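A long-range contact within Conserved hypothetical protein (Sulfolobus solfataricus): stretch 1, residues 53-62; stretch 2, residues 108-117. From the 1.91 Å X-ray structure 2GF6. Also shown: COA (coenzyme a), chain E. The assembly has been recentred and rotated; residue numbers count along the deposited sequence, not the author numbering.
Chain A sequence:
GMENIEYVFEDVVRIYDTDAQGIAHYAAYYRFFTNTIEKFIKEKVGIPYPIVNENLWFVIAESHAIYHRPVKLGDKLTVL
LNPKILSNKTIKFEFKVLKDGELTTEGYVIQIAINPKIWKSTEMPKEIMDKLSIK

Stretch 1 53-62: NENLWFVIAE
Stretch 2 108-117: YVIQIAINPK

The apolar centre lies on the sheet face that carries Trp 57, Val 59, Ile 112 and Ile 114. Val 59 (chi1 m) sets CG1 3.5 Å from Ile 114 CD1; Ile 114 is p, t, and the end of its side chain comes nearer to stretch 1 than its CA-to-CB direction would suggest. Ile 114 CG1 also lies 3.9 Å from Trp 57 CB. Further along, Ala 61 CB packs 3.5 Å from CD1 of Ile 112 (m, t); its CA-to-CB bond points toward stretch 2, and a methyl suffices to make the contact. Coenzyme A covers this face: Ile 112 CD1 is 3.6 Å from COA C8A.

The other face carries Phe 58, Ile 60, Gln 111 and Ala 113. Phe 58 (-72°, -81°) places CE1 4.0 Å from Ala 113 CB, and Leu 56 (t, p) brings CD1 to 4.0 Å from Ala 113 CB. Gln 111 (m, t, chi3 -76°) turns its amide back across the strand, with NE2 3.7 Å from Ile 60 CG1.

Between these two faces, strands 56-62 and 108-115 run antiparallel, their axes 143° apart in direction and 4.5 Å apart at closest approach. Phi/psi values such as -107/130 at Phe 58 and -136/156 at Ile 114 are extended. Trp 57 and Ile 114 form a hydrogen-bonded pair (Trp 57 N to Ile 114 O 3.1 Å, Ile 114 N to Trp 57 O 2.8 Å). So do Val 59 and Ile 112 (Val 59 N to Ile 112 O 3.0 Å, Ile 112 N to Val 59 O 3.0 Å). Phe 58 opposite Ala 113 and Ile 60 opposite Gln 111 are non-hydrogen-bonded pairs, CA to CA 4.6 and 4.5 Å. At Ala 61 (-100/-22) the extended conformation breaks: Ala 61 N donates to Ile 110 O at 2.8 Å, whereas Ile 110 N donates to Glu 62 O at 2.9 Å.

Polar groups close both ends. Glu 62 (t, t, -12°) accepts hydrogen bonds at OE2 from Tyr 108 OH (2.7 Å), near the tyrosine ring plane, and at OE1 from COA N6A (2.8 Å). At the other end, a type I turn spans Asn 53 to Leu 56. Pro 116 CB sits 3.6 Å from the centroid of the Trp 57 six-membered ring, 14° off its normal, a CH-pi contact. Extended Lys 117 (m, t, t, t) reaches the solvent-exposed edge, where NZ forms a salt bridge with Glu 54 OE1 (2.8 Å) and donates to Asn 55 OD1 (2.7 Å). Together the stretches bury 1015 Å².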

# COMPACT_ATOMS: atom_id res chain seq x y z
N ASN A 53 -1.23 3.99 -24.08
CA ASN A 53 -0.02 4.41 -24.81
C ASN A 53 0.39 5.81 -24.33
O ASN A 53 -0.25 6.37 -23.45
CB ASN A 53 -0.24 4.37 -26.33
CG ASN A 53 -1.37 5.27 -26.80
OD1 ASN A 53 -1.34 6.49 -26.59
ND2 ASN A 53 -2.39 4.68 -27.42
N GLU A 54 1.45 6.38 -24.90
CA GLU A 54 1.94 7.68 -24.44
C GLU A 54 0.90 8.80 -24.59
O GLU A 54 0.93 9.76 -23.82
CB GLU A 54 3.27 8.07 -25.15
CG GLU A 54 3.22 8.10 -26.66
CD GLU A 54 4.55 8.48 -27.29
OE1 GLU A 54 4.88 9.70 -27.33
OE2 GLU A 54 5.25 7.57 -27.80
N ASN A 55 0.00 8.67 -25.56
CA ASN A 55 -1.06 9.66 -25.82
C ASN A 55 -2.44 9.34 -25.19
O ASN A 55 -3.37 10.14 -25.35
CB ASN A 55 -1.26 9.80 -27.33
CG ASN A 55 -0.03 10.32 -28.04
OD1 ASN A 55 0.58 11.30 -27.64
ND2 ASN A 55 0.33 9.66 -29.13
N LEU A 56 -2.59 8.21 -24.49
CA LEU A 56 -3.91 7.76 -24.00
C LEU A 56 -3.82 7.03 -22.70
O LEU A 56 -3.33 5.89 -22.65
CB LEU A 56 -4.59 6.85 -25.02
CG LEU A 56 -6.04 6.43 -24.78
CD1 LEU A 56 -7.00 7.63 -24.68
CD2 LEU A 56 -6.51 5.50 -25.88
N TRP A 57 -4.32 7.69 -21.66
CA TRP A 57 -4.45 7.12 -20.31
C TRP A 57 -5.90 7.14 -19.82
O TRP A 57 -6.67 7.97 -20.29
CB TRP A 57 -3.65 7.97 -19.34
CG TRP A 57 -2.14 7.84 -19.42
CD1 TRP A 57 -1.39 7.22 -20.40
CD2 TRP A 57 -1.22 8.42 -18.51
NE1 TRP A 57 -0.06 7.35 -20.11
CE2 TRP A 57 0.07 8.09 -18.95
CE3 TRP A 57 -1.36 9.18 -17.34
CZ2 TRP A 57 1.22 8.50 -18.27
CZ3 TRP A 57 -0.23 9.58 -16.68
CH2 TRP A 57 1.05 9.25 -17.15
N PHE A 58 -6.23 6.27 -18.86
CA PHE A 58 -7.48 6.36 -18.10
C PHE A 58 -7.15 6.84 -16.68
O PHE A 58 -6.24 6.32 -16.01
CB PHE A 58 -8.18 4.99 -18.05
CG PHE A 58 -8.80 4.59 -19.36
CD1 PHE A 58 -10.03 5.09 -19.74
CD2 PHE A 58 -8.14 3.72 -20.22
CE1 PHE A 58 -10.60 4.74 -20.96
CE2 PHE A 58 -8.70 3.36 -21.47
CZ PHE A 58 -9.92 3.88 -21.85
N VAL A 59 -7.86 7.86 -16.23
CA VAL A 59 -7.70 8.38 -14.87
C VAL A 59 -9.05 8.44 -14.18
O VAL A 59 -10.03 8.84 -14.81
CB VAL A 59 -6.98 9.78 -14.82
CG1 VAL A 59 -5.64 9.72 -15.57
CG2 VAL A 59 -7.84 10.91 -15.33
N ILE A 60 -9.07 8.09 -12.88
CA ILE A 60 -10.30 8.08 -12.06
C ILE A 60 -10.76 9.50 -11.71
O ILE A 60 -9.99 10.32 -11.21
CB ILE A 60 -10.07 7.28 -10.74
CG1 ILE A 60 -9.68 5.83 -11.05
CG2 ILE A 60 -11.30 7.28 -9.84
CD1 ILE A 60 -9.01 5.13 -9.91
N ALA A 61 -12.03 9.78 -12.01
CA ALA A 61 -12.67 11.05 -11.71
C ALA A 61 -13.53 10.99 -10.48
O ALA A 61 -13.86 12.01 -9.88
CB ALA A 61 -13.52 11.44 -12.86
N GLU A 62 -13.96 9.78 -10.11
CA GLU A 62 -14.89 9.68 -9.01
C GLU A 62 -14.93 8.25 -8.59
O GLU A 62 -14.85 7.37 -9.44
CB GLU A 62 -16.30 10.12 -9.45
CG GLU A 62 -17.30 10.03 -8.30
CD GLU A 62 -18.67 10.54 -8.63
OE1 GLU A 62 -18.78 11.19 -9.71
OE2 GLU A 62 -19.60 10.28 -7.80
N TYR A 108 -18.71 1.93 -7.70
CA TYR A 108 -18.34 2.25 -9.06
C TYR A 108 -17.11 3.11 -9.02
O TYR A 108 -16.83 3.73 -8.01
CB TYR A 108 -19.47 2.98 -9.78
CG TYR A 108 -19.86 4.32 -9.21
CD1 TYR A 108 -19.05 5.47 -9.41
CD2 TYR A 108 -21.03 4.47 -8.46
CE1 TYR A 108 -19.42 6.71 -8.87
CE2 TYR A 108 -21.39 5.71 -7.92
CZ TYR A 108 -20.58 6.81 -8.13
OH TYR A 108 -20.95 7.98 -7.59
N VAL A 109 -16.35 3.09 -10.10
CA VAL A 109 -15.37 4.14 -10.36
C VAL A 109 -15.70 4.66 -11.74
O VAL A 109 -16.12 3.91 -12.62
CB VAL A 109 -13.86 3.68 -10.33
CG1 VAL A 109 -13.58 2.89 -9.10
CG2 VAL A 109 -13.51 2.85 -11.50
N ILE A 110 -15.51 5.94 -11.91
CA ILE A 110 -15.68 6.58 -13.16
C ILE A 110 -14.33 6.94 -13.72
O ILE A 110 -13.53 7.61 -13.08
CB ILE A 110 -16.58 7.77 -12.98
CG1 ILE A 110 -17.99 7.25 -12.64
CG2 ILE A 110 -16.49 8.70 -14.20
CD1 ILE A 110 -19.03 8.27 -12.52
N GLN A 111 -14.09 6.50 -14.94
CA GLN A 111 -12.83 6.74 -15.59
C GLN A 111 -12.97 7.54 -16.84
O GLN A 111 -13.93 7.40 -17.58
CB GLN A 111 -12.11 5.41 -15.83
CG GLN A 111 -11.55 4.95 -14.52
CD GLN A 111 -10.50 3.93 -14.66
OE1 GLN A 111 -10.79 2.76 -14.93
NE2 GLN A 111 -9.25 4.33 -14.44
N ILE A 112 -11.99 8.42 -17.05
CA ILE A 112 -11.98 9.33 -18.16
C ILE A 112 -10.71 9.09 -18.94
O ILE A 112 -9.64 8.95 -18.37
CB ILE A 112 -12.09 10.81 -17.67
CG1 ILE A 112 -13.32 11.00 -16.78
CG2 ILE A 112 -12.15 11.79 -18.83
CD1 ILE A 112 -13.43 12.39 -16.22
N ALA A 113 -10.85 9.01 -20.27
CA ALA A 113 -9.75 8.95 -21.19
C ALA A 113 -9.11 10.35 -21.32
O ALA A 113 -9.81 11.36 -21.45
CB ALA A 113 -10.23 8.44 -22.54
N ILE A 114 -7.78 10.41 -21.22
CA ILE A 114 -7.05 11.66 -21.34
C ILE A 114 -5.81 11.58 -22.21
O ILE A 114 -5.24 10.51 -22.38
CB ILE A 114 -6.64 12.25 -19.95
CG1 ILE A 114 -5.56 11.39 -19.26
CG2 ILE A 114 -7.84 12.38 -19.08
CD1 ILE A 114 -4.88 12.08 -18.07
N ASN A 115 -5.42 12.73 -22.73
CA ASN A 115 -4.07 12.92 -23.19
C ASN A 115 -3.19 13.46 -22.01
O ASN A 115 -3.47 14.53 -21.42
CB ASN A 115 -4.06 13.83 -24.41
CG ASN A 115 -2.73 13.86 -25.07
OD1 ASN A 115 -1.70 13.98 -24.40
ND2 ASN A 115 -2.72 13.74 -26.37
N PRO A 116 -2.20 12.67 -21.57
CA PRO A 116 -1.43 13.02 -20.39
C PRO A 116 -0.31 14.02 -20.66
O PRO A 116 0.25 14.56 -19.72
CB PRO A 116 -0.84 11.68 -19.98
CG PRO A 116 -0.57 11.04 -21.32
CD PRO A 116 -1.79 11.36 -22.11
N LYS A 117 0.01 14.26 -21.94
CA LYS A 117 1.03 15.24 -22.33
C LYS A 117 0.54 16.68 -22.16
O LYS A 117 1.33 17.59 -21.89
CB LYS A 117 1.43 15.02 -23.78
CG LYS A 117 2.30 13.81 -24.01
CD LYS A 117 2.34 13.47 -25.47
CE LYS A 117 3.36 12.42 -25.76
NZ LYS A 117 3.12 11.87 -27.10
N1A COA E . -18.94 11.53 -13.72
C2A COA E . -19.33 11.57 -15.06
N3A COA E . -18.69 12.43 -15.94
C4A COA E . -17.69 13.21 -15.47
C5A COA E . -17.29 13.17 -14.13
C6A COA E . -17.92 12.32 -13.25
N6A COA E . -17.67 12.46 -11.94
N7A COA E . -16.27 14.04 -13.97
C8A COA E . -16.00 14.62 -15.17
N9A COA E . -16.89 14.12 -16.09
C1B COA E . -17.11 14.53 -17.47
C2B COA E . -17.41 15.99 -17.66
O2B COA E . -18.76 16.29 -17.46
C3B COA E . -17.05 16.18 -19.11
O3B COA E . -18.19 15.79 -19.87
P3B COA E . -18.50 16.30 -21.37
O7A COA E . -18.27 15.12 -22.30
O8A COA E . -17.64 17.46 -21.81
O9A COA E . -19.96 16.66 -21.42
C4B COA E . -15.90 15.19 -19.33
O4B COA E . -15.95 14.31 -18.22
C5B COA E . -14.54 15.85 -19.36
O5B COA E . -14.34 16.47 -18.12
P1A COA E . -13.77 17.96 -17.99
O1A COA E . -14.31 18.67 -16.79
O2A COA E . -13.96 18.73 -19.26
O3A COA E . -12.24 17.63 -17.65
P2A COA E . -10.91 17.97 -18.46
O4A COA E . -10.41 19.38 -18.36
O5A COA E . -10.88 17.50 -19.89
O6A COA E . -9.91 17.06 -17.61
CBP COA E . -9.16 15.91 -15.79
CCP COA E . -10.36 16.08 -16.69
CDP COA E . -8.53 17.30 -15.58
CEP COA E . -8.19 14.99 -16.51
CAP COA E . -9.58 15.37 -14.44
OAP COA E . -10.45 16.26 -13.77
C9P COA E . -8.44 15.12 -13.51
O9P COA E . -7.09 15.32 -13.85
N8P COA E . -8.81 14.67 -12.34
C7P COA E . -7.79 14.15 -11.47
C6P COA E . -8.01 12.67 -11.35
C5P COA E . -7.11 12.08 -10.31
O5P COA E . -6.12 12.68 -9.82
N4P COA E . -7.51 10.88 -9.99
C3P COA E . -7.05 10.29 -8.76
C2P COA E . -7.80 9.02 -8.50
S1P COA E . -7.13 8.31 -7.04
O HOH W 1 -0.24 13.74 -28.22